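Local coordinates for glycosyl hydrolases family 31 family protein (Aspergillus niger, PDB 6DRU) that removes alpha-xylose from the non-reducing terminal glucose of xyloglucan oligosaccharides, as an alpha-xylosidase of glycoside hydrolase family 31, at residues 150-156 / 174-180; 441-445 / 473-479. All coordinates share one frame; numbering follows the deposited sequence.

Contact 1. Residues 150-156 / 174-180; sequences YGTGTQQ and SYIPTPV
Thr152 to Thr154 run antiparallel to Ile176 to Val180: Thr152 N donates to Val180 O (3.0 Å), Thr178 N bonds back to Thr152 O, and Ile176 N reaches Thr154 O at 3.2 Å, with a weak bond from Thr154 N to Ile176 O completing that hydrogen-bonded pair. Between them Gly153 faces Pro177 as a non-hydrogen-bonded pair, and Gly153 CA makes a CA-H...O contact with Ile176 O at 3.3 Å. This is the edge of the large mixed sheet of the N-terminal beta region, where strand 149-151 is outermost; the chain turns a corner at Thr152 and Gly153, yet keeps pairing with strand 176-183. Beyond the corner, Thr154 and Ile176 lie side by side, and Thr154 packs on Ser501 and Ala505 of helix 492-508. Thr154 OG1, tucked between its own N and carbonyl carbon (chi1 62°), sits 3.3 Å from Ile176 CG1 and bonds a water that donates weakly to Ser174 O. Gln155 runs extended alongside Tyr175, its CG in the plane of the ring edge and its amide almost perpendicular to the ring; the Tyr175 hydroxyl bonds Asp168 O. A second water accepts from Gln156 N and donates to Ser174 OG, 3.0 Å from it.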
ATOM      1  N   TYR A 150      -6.214  -3.760  34.762  1.00 52.23           N
ATOM      2  CA  TYR A 150      -6.925  -2.556  35.165  1.00 56.38           C
ATOM      3  C   TYR A 150      -6.396  -1.360  34.386  1.00 63.23           C
ATOM      4  O   TYR A 150      -5.185  -1.226  34.187  1.00 58.23           O
ATOM      5  CB  TYR A 150      -6.773  -2.293  36.668  1.00 60.16           C
ATOM      6  CG  TYR A 150      -6.998  -3.506  37.539  1.00 60.47           C
ATOM      7  CD1 TYR A 150      -8.106  -4.321  37.354  1.00 57.04           C
ATOM      8  CD2 TYR A 150      -6.100  -3.837  38.547  1.00 56.37           C
ATOM      9  CE1 TYR A 150      -8.313  -5.432  38.149  1.00 68.10           C
ATOM     10  CE2 TYR A 150      -6.300  -4.945  39.347  1.00 57.90           C
ATOM     11  CZ  TYR A 150      -7.408  -5.739  39.145  1.00 65.99           C
ATOM     12  OH  TYR A 150      -7.609  -6.843  39.940  1.00 63.31           O
ATOM     13  N   GLY A 151      -7.306  -0.484  33.964  1.00 65.02           N
ATOM     14  CA  GLY A 151      -6.924   0.713  33.240  1.00 51.44           C
ATOM     15  C   GLY A 151      -7.357   0.708  31.790  1.00 56.16           C
ATOM     16  O   GLY A 151      -8.545   0.553  31.491  1.00 56.79           O
ATOM     17  N   THR A 152      -6.391   0.887  30.884  1.00 57.34           N
ATOM     18  CA  THR A 152      -6.596   0.887  29.434  1.00 61.82           C
ATOM     19  C   THR A 152      -7.470   2.047  28.953  1.00 61.45           C
ATOM     20  O   THR A 152      -8.004   2.003  27.839  1.00 61.31           O
ATOM     21  CB  THR A 152      -7.181  -0.447  28.943  1.00 58.28           C
ATOM     22  OG1 THR A 152      -8.564  -0.537  29.310  1.00 61.54           O
ATOM     23  CG2 THR A 152      -6.422  -1.625  29.541  1.00 53.32           C
ATOM     24  N   GLY A 153      -7.623   3.092  29.757  1.00 59.79           N
ATOM     25  CA  GLY A 153      -8.444   4.223  29.370  1.00 55.48           C
ATOM     26  C   GLY A 153      -9.890   4.075  29.805  1.00 61.30           C
ATOM     27  O   GLY A 153     -10.228   3.343  30.738  1.00 59.48           O
ATOM     28  N   THR A 154     -10.761   4.787  29.096  1.00 64.95           N
ATOM     29  CA  THR A 154     -12.183   4.818  29.404  1.00 60.81           C
ATOM     30  C   THR A 154     -12.989   4.119  28.318  1.00 64.16           C
ATOM     31  O   THR A 154     -12.613   4.112  27.142  1.00 65.81           O
ATOM     32  CB  THR A 154     -12.680   6.257  29.564  1.00 68.14           C
ATOM     33  OG1 THR A 154     -12.506   6.966  28.330  1.00 63.75           O
ATOM     34  CG2 THR A 154     -11.904   6.962  30.662  1.00 63.92           C
ATOM     35  N   GLN A 155     -14.122   3.554  28.727  1.00 63.66           N
ATOM     36  CA  GLN A 155     -14.992   2.768  27.863  1.00 56.73           C
ATOM     37  C   GLN A 155     -16.244   2.414  28.653  1.00 71.00           C
ATOM     38  O   GLN A 155     -16.185   2.229  29.871  1.00 77.12           O
ATOM     39  CB  GLN A 155     -14.284   1.499  27.370  1.00 54.60           C
ATOM     40  CG  GLN A 155     -15.144   0.566  26.537  1.00 59.11           C
ATOM     41  CD  GLN A 155     -14.395  -0.677  26.104  1.00 74.81           C
ATOM     42  OE1 GLN A 155     -13.267  -0.916  26.536  1.00 75.11           O
ATOM     43  NE2 GLN A 155     -15.018  -1.476  25.245  1.00 86.06           N
ATOM     44  N   GLN A 156     -17.379   2.333  27.954  1.00 60.03           N
ATOM     45  CA  GLN A 156     -18.644   1.960  28.592  1.00 53.74           C
ATOM     46  C   GLN A 156     -18.844   0.454  28.440  1.00 59.61           C
ATOM     47  O   GLN A 156     -19.638  -0.027  27.628  1.00 63.82           O
ATOM     48  CB  GLN A 156     -19.803   2.748  27.997  1.00 48.40           C
ATOM     49  CG  GLN A 156     -19.632   4.250  28.102  1.00 57.43           C
ATOM     50  CD  GLN A 156     -20.863   5.015  27.659  1.00 66.43           C
ATOM     51  OE1 GLN A 156     -20.814   5.794  26.708  1.00 73.04           O
ATOM     52  NE2 GLN A 156     -21.975   4.799  28.353  1.00 66.61           N
ATOM     53  N   SER A 174     -16.876   9.002  23.938  1.00 61.89           N
ATOM     54  CA  SER A 174     -16.919   8.233  25.190  1.00 58.08           C
ATOM     55  C   SER A 174     -15.906   7.095  25.229  1.00 63.62           C
ATOM     56  O   SER A 174     -15.947   6.281  26.164  1.00 62.57           O
ATOM     57  CB  SER A 174     -18.309   7.657  25.476  1.00 57.67           C
ATOM     58  OG  SER A 174     -18.518   6.463  24.741  1.00 49.12           O
ATOM     59  N   TYR A 175     -14.996   7.010  24.261  1.00 66.23           N
ATOM     60  CA  TYR A 175     -14.076   5.881  24.129  1.00 57.23           C
ATOM     61  C   TYR A 175     -12.665   6.437  23.956  1.00 59.36           C
ATOM     62  O   TYR A 175     -12.303   6.895  22.868  1.00 62.26           O
ATOM     63  CB  TYR A 175     -14.484   4.998  22.953  1.00 56.21           C
ATOM     64  CG  TYR A 175     -13.700   3.714  22.792  1.00 59.51           C
ATOM     65  CD1 TYR A 175     -13.952   2.615  23.601  1.00 65.36           C
ATOM     66  CD2 TYR A 175     -12.724   3.596  21.813  1.00 57.29           C
ATOM     67  CE1 TYR A 175     -13.245   1.435  23.447  1.00 61.16           C
ATOM     68  CE2 TYR A 175     -12.011   2.423  21.653  1.00 62.77           C
ATOM     69  CZ  TYR A 175     -12.274   1.346  22.471  1.00 66.24           C
ATOM     70  OH  TYR A 175     -11.566   0.179  22.309  1.00 66.63           O
ATOM     71  N   ILE A 176     -11.872   6.399  25.023  1.00 58.45           N
ATOM     72  CA  ILE A 176     -10.507   6.922  24.995  1.00 55.37           C
ATOM     73  C   ILE A 176      -9.528   5.790  25.282  1.00 61.09           C
ATOM     74  O   ILE A 176      -9.035   5.674  26.414  1.00 63.88           O
ATOM     75  CB  ILE A 176     -10.322   8.065  26.004  1.00 52.59           C
ATOM     76  CG1 ILE A 176     -11.512   9.023  25.958  1.00 51.04           C
ATOM     77  CG2 ILE A 176      -9.028   8.816  25.722  1.00 53.86           C
ATOM     78  CD1 ILE A 176     -11.580   9.953  27.147  1.00 47.14           C
ATOM     79  N   PRO A 177      -9.213   4.943  24.303  1.00 62.10           N
ATOM     80  CA  PRO A 177      -8.277   3.839  24.557  1.00 60.74           C
ATOM     81  C   PRO A 177      -6.869   4.365  24.800  1.00 63.70           C
ATOM     82  O   PRO A 177      -6.317   5.104  23.982  1.00 76.93           O
ATOM     83  CB  PRO A 177      -8.357   3.003  23.276  1.00 61.35           C
ATOM     84  CG  PRO A 177      -8.783   3.975  22.228  1.00 59.34           C
ATOM     85  CD  PRO A 177      -9.692   4.955  22.911  1.00 59.38           C
ATOM     86  N   THR A 178      -6.294   3.980  25.936  1.00 56.58           N
ATOM     87  CA  THR A 178      -4.959   4.420  26.316  1.00 56.41           C
ATOM     88  C   THR A 178      -4.167   3.233  26.848  1.00 55.44           C
ATOM     89  O   THR A 178      -4.547   2.642  27.865  1.00 57.29           O
ATOM     90  CB  THR A 178      -5.034   5.532  27.364  1.00 63.52           C
ATOM     91  OG1 THR A 178      -5.804   6.626  26.852  1.00 57.86           O
ATOM     92  CG2 THR A 178      -3.640   6.028  27.720  1.00 62.96           C
ATOM     93  N   PRO A 179      -3.062   2.857  26.203  1.00 59.99           N
ATOM     94  CA  PRO A 179      -2.330   1.640  26.598  1.00 56.37           C
ATOM     95  C   PRO A 179      -1.469   1.845  27.844  1.00 57.54           C
ATOM     96  O   PRO A 179      -0.238   1.764  27.811  1.00 57.58           O
ATOM     97  CB  PRO A 179      -1.500   1.342  25.344  1.00 49.22           C
ATOM     98  CG  PRO A 179      -1.214   2.689  24.775  1.00 54.36           C
ATOM     99  CD  PRO A 179      -2.435   3.533  25.053  1.00 61.67           C
ATOM    100  N   VAL A 180      -2.131   2.111  28.967  1.00 53.55           N
ATOM    101  CA  VAL A 180      -1.500   2.170  30.281  1.00 55.79           C
ATOM    102  C   VAL A 180      -2.356   1.320  31.210  1.00 55.51           C
ATOM    103  O   VAL A 180      -3.515   1.662  31.472  1.00 60.76           O
ATOM    104  CB  VAL A 180      -1.380   3.606  30.812  1.00 52.75           C
ATOM    105  CG1 VAL A 180      -0.894   3.600  32.253  1.00 43.31           C
ATOM    106  CG2 VAL A 180      -0.447   4.423  29.935  1.00 48.29           C
TER
HETATM  107  O   HOH W   1     -14.963   8.228  28.190  1.00 64.44           O
HETATM  108  O   HOH W   2     -17.571   3.610  25.127  1.00 53.65           O

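Contact 2. Residues 441-445 / 473-479; sequences WAHQQ and YIGSQRF
Ser476 OG accepts from Tyr473 N within the loop (2.7 Å, nearly straight at 172°) and lies 2.9 Å from Gln444 OE1 on the helix, which may take the serine's proton, though that proton has another acceptor within reach. Gln444 is held at its other amide atom, NE2 bonding Ser481 OG, consistent with a set rotation of the amide. Trp441 makes the broadest contact. With CG anti to the backbone N (chi1 -169°), its indole is laid against the loop: NE1 is 3.0 Å from Ile474 O, and one face takes the edge of Phe479 in a T-shaped stack, planes at 69°. Phe479 CZ comes within 3.6 Å of Trp441 CE2. At the indole's rim, Arg478 turns the face of its guanidinium to CZ2, the planes almost perpendicular, with NH1 3.3 Å from that carbon. Arg478 NE and N both bond Gly475 O, from opposite faces of its plane, holding the arginine back over its own turn. Gln444 CB makes an off-centre CH-pi contact with Phe479. Residues 473-476 form a type II turn, followed by a short 3-10 segment. The whole joins helix 439-455 to the loop between strands 467-469 and 481-484 of the TIM barrel; Phe46 packs edge-to-face with Trp441, and strand 176-183 touches Tyr473 and Ile474.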
ATOM      1  N   TRP A 441      -4.562  14.827  22.897  1.00 58.79           N
ATOM      2  CA  TRP A 441      -3.521  15.207  23.845  1.00 59.62           C
ATOM      3  C   TRP A 441      -2.913  16.554  23.475  1.00 51.61           C
ATOM      4  O   TRP A 441      -2.702  17.410  24.342  1.00 49.68           O
ATOM      5  CB  TRP A 441      -2.452  14.114  23.882  1.00 53.89           C
ATOM      6  CG  TRP A 441      -1.444  14.226  24.982  1.00 51.87           C
ATOM      7  CD1 TRP A 441      -1.468  13.579  26.183  1.00 50.90           C
ATOM      8  CD2 TRP A 441      -0.245  15.012  24.974  1.00 56.37           C
ATOM      9  NE1 TRP A 441      -0.363  13.918  26.927  1.00 54.93           N
ATOM     10  CE2 TRP A 441       0.403  14.798  26.208  1.00 58.08           C
ATOM     11  CE3 TRP A 441       0.340  15.880  24.047  1.00 49.92           C
ATOM     12  CZ2 TRP A 441       1.605  15.419  26.537  1.00 51.40           C
ATOM     13  CZ3 TRP A 441       1.535  16.496  24.376  1.00 55.71           C
ATOM     14  CH2 TRP A 441       2.153  16.263  25.610  1.00 58.83           C
ATOM     15  N   ALA A 442      -2.636  16.763  22.186  1.00 46.46           N
ATOM     16  CA  ALA A 442      -2.106  18.044  21.736  1.00 54.20           C
ATOM     17  C   ALA A 442      -3.156  19.144  21.767  1.00 60.48           C
ATOM     18  O   ALA A 442      -2.794  20.324  21.841  1.00 56.23           O
ATOM     19  CB  ALA A 442      -1.532  17.912  20.325  1.00 54.54           C
ATOM     20  N   HIS A 443      -4.441  18.788  21.706  1.00 69.37           N
ATOM     21  CA  HIS A 443      -5.490  19.794  21.839  1.00 55.39           C
ATOM     22  C   HIS A 443      -5.563  20.319  23.269  1.00 56.58           C
ATOM     23  O   HIS A 443      -5.698  21.529  23.484  1.00 56.99           O
ATOM     24  CB  HIS A 443      -6.834  19.214  21.400  1.00 48.69           C
ATOM     25  CG  HIS A 443      -7.884  20.249  21.138  1.00 48.55           C
ATOM     26  ND1 HIS A 443      -7.637  21.391  20.409  1.00 49.37           N
ATOM     27  CD2 HIS A 443      -9.187  20.310  21.499  1.00 53.24           C
ATOM     28  CE1 HIS A 443      -8.740  22.113  20.335  1.00 48.83           C
ATOM     29  NE2 HIS A 443      -9.697  21.477  20.985  1.00 48.87           N
ATOM     30  N   GLN A 444      -5.485  19.423  24.259  1.00 55.26           N
ATOM     31  CA  GLN A 444      -5.341  19.865  25.643  1.00 62.39           C
ATOM     32  C   GLN A 444      -4.099  20.728  25.805  1.00 63.34           C
ATOM     33  O   GLN A 444      -4.130  21.759  26.489  1.00 61.85           O
ATOM     34  CB  GLN A 444      -5.264  18.660  26.582  1.00 53.90           C
ATOM     35  CG  GLN A 444      -6.468  17.741  26.555  1.00 59.14           C
ATOM     36  CD  GLN A 444      -6.319  16.576  27.514  1.00 54.60           C
ATOM     37  OE1 GLN A 444      -5.658  15.584  27.208  1.00 57.78           O
ATOM     38  NE2 GLN A 444      -6.928  16.694  28.687  1.00 64.00           N
ATOM     39  N   GLN A 445      -2.994  20.316  25.178  1.00 60.92           N
ATOM     40  CA  GLN A 445      -1.741  21.056  25.272  1.00 61.48           C
ATOM     41  C   GLN A 445      -1.879  22.475  24.735  1.00 62.35           C
ATOM     42  O   GLN A 445      -1.220  23.393  25.237  1.00 60.38           O
ATOM     43  CB  GLN A 445      -0.645  20.297  24.520  1.00 58.09           C
ATOM     44  CG  GLN A 445       0.698  21.005  24.456  1.00 58.38           C
ATOM     45  CD  GLN A 445       1.664  20.335  23.496  1.00 64.38           C
ATOM     46  OE1 GLN A 445       1.254  19.705  22.520  1.00 67.80           O
ATOM     47  NE2 GLN A 445       2.957  20.470  23.767  1.00 80.31           N
ATOM     48  N   TYR A 473      -4.842  11.096  26.238  1.00 47.13           N
ATOM     49  CA  TYR A 473      -3.966   9.959  25.990  1.00 50.89           C
ATOM     50  C   TYR A 473      -3.015   9.798  27.175  1.00 54.32           C
ATOM     51  O   TYR A 473      -3.324  10.224  28.293  1.00 52.91           O
ATOM     52  CB  TYR A 473      -3.225  10.135  24.653  1.00 51.80           C
ATOM     53  CG  TYR A 473      -2.756   8.832  24.052  1.00 58.41           C
ATOM     54  CD1 TYR A 473      -3.640   7.777  23.866  1.00 60.54           C
ATOM     55  CD2 TYR A 473      -1.432   8.653  23.673  1.00 53.28           C
ATOM     56  CE1 TYR A 473      -3.220   6.580  23.321  1.00 63.65           C
ATOM     57  CE2 TYR A 473      -1.003   7.458  23.123  1.00 57.16           C
ATOM     58  CZ  TYR A 473      -1.902   6.425  22.950  1.00 65.35           C
ATOM     59  OH  TYR A 473      -1.485   5.233  22.404  1.00 62.55           O
ATOM     60  N   ILE A 474      -1.865   9.169  26.921  1.00 57.49           N
ATOM     61  CA  ILE A 474      -0.898   8.891  27.974  1.00 55.73           C
ATOM     62  C   ILE A 474      -0.424  10.193  28.599  1.00 59.56           C
ATOM     63  O   ILE A 474       0.013  11.117  27.901  1.00 64.94           O
ATOM     64  CB  ILE A 474       0.277   8.081  27.406  1.00 52.38           C
ATOM     65  CG1 ILE A 474      -0.226   6.783  26.773  1.00 57.71           C
ATOM     66  CG2 ILE A 474       1.293   7.782  28.486  1.00 44.97           C
ATOM     67  CD1 ILE A 474       0.829   6.033  25.991  1.00 49.69           C
ATOM     68  N   GLY A 475      -0.513  10.274  29.925  1.00 63.09           N
ATOM     69  CA  GLY A 475      -0.026  11.440  30.633  1.00 60.92           C
ATOM     70  C   GLY A 475      -0.891  12.672  30.518  1.00 60.81           C
ATOM     71  O   GLY A 475      -0.417  13.775  30.797  1.00 56.06           O
ATOM     72  N   SER A 476      -2.157  12.519  30.119  1.00 62.60           N
ATOM     73  CA  SER A 476      -3.045  13.671  30.013  1.00 63.70           C
ATOM     74  C   SER A 476      -3.282  14.348  31.355  1.00 59.08           C
ATOM     75  O   SER A 476      -3.729  15.501  31.384  1.00 61.21           O
ATOM     76  CB  SER A 476      -4.386  13.253  29.401  1.00 63.69           C
ATOM     77  OG  SER A 476      -4.292  13.111  27.994  1.00 61.04           O
ATOM     78  N   GLN A 477      -2.989  13.666  32.467  1.00 58.68           N
ATOM     79  CA  GLN A 477      -3.200  14.257  33.782  1.00 62.12           C
ATOM     80  C   GLN A 477      -2.262  15.423  34.059  1.00 61.73           C
ATOM     81  O   GLN A 477      -2.464  16.134  35.048  1.00 67.22           O
ATOM     82  CB  GLN A 477      -3.042  13.197  34.875  1.00 55.26           C
ATOM     83  CG  GLN A 477      -1.625  12.683  35.067  1.00 56.07           C
ATOM     84  CD  GLN A 477      -1.287  11.533  34.140  1.00 63.80           C
ATOM     85  OE1 GLN A 477      -2.089  11.147  33.290  1.00 60.02           O
ATOM     86  NE2 GLN A 477      -0.095  10.972  34.308  1.00 60.45           N
ATOM     87  N   ARG A 478      -1.253  15.642  33.214  1.00 62.51           N
ATOM     88  CA  ARG A 478      -0.316  16.736  33.425  1.00 57.57           C
ATOM     89  C   ARG A 478      -0.925  18.102  33.135  1.00 63.58           C
ATOM     90  O   ARG A 478      -0.293  19.117  33.446  1.00 66.80           O
ATOM     91  CB  ARG A 478       0.921  16.537  32.548  1.00 56.12           C
ATOM     92  CG  ARG A 478       0.678  16.838  31.079  1.00 63.58           C
ATOM     93  CD  ARG A 478       1.908  16.551  30.236  1.00 59.66           C
ATOM     94  NE  ARG A 478       2.200  15.123  30.170  1.00 61.55           N
ATOM     95  CZ  ARG A 478       3.206  14.597  29.480  1.00 62.20           C
ATOM     96  NH1 ARG A 478       4.026  15.383  28.794  1.00 67.58           N
ATOM     97  NH2 ARG A 478       3.394  13.285  29.476  1.00 63.15           N
ATOM     98  N   PHE A 479      -2.120  18.156  32.557  1.00 58.67           N
ATOM     99  CA  PHE A 479      -2.734  19.407  32.139  1.00 64.47           C
ATOM    100  C   PHE A 479      -3.780  19.869  33.149  1.00 62.55           C
ATOM    101  O   PHE A 479      -4.369  19.065  33.875  1.00 60.34           O
ATOM    102  CB  PHE A 479      -3.396  19.260  30.767  1.00 65.16           C
ATOM    103  CG  PHE A 479      -2.473  18.766  29.690  1.00 62.65           C
ATOM    104  CD1 PHE A 479      -1.391  19.528  29.281  1.00 62.19           C
ATOM    105  CD2 PHE A 479      -2.700  17.548  29.072  1.00 66.84           C
ATOM    106  CE1 PHE A 479      -0.546  19.077  28.285  1.00 58.23           C
ATOM    107  CE2 PHE A 479      -1.858  17.092  28.074  1.00 62.25           C
ATOM    108  CZ  PHE A 479      -0.779  17.859  27.680  1.00 52.74           C
TER

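How the contacts relate
Contact 1 and contact 2 have centres 14 Å apart and meet directly, strand 176-183 leaning on the barrel loop that contact 2 holds. Pro179 CD packs 3.3 Å from Tyr473 OH, a hydroxyl that bonds Met193 O, and Thr178 CG2 lies 3.6 Å from Ile474 CG1, so the N-terminal beta sheet and the TIM barrel share this seam. Contact 1 is the nearer to catalysis: the side chain of Ser174 is about 6 Å from that of Asp487, the proton donor, about 10 Å from that of active-site Asp395, and about 8 Å from the bound xylose. In contact 2, the side chain of Gln444 is about 11 Å from that of Asp395. No residue of either contact is among those lining the xylose pocket.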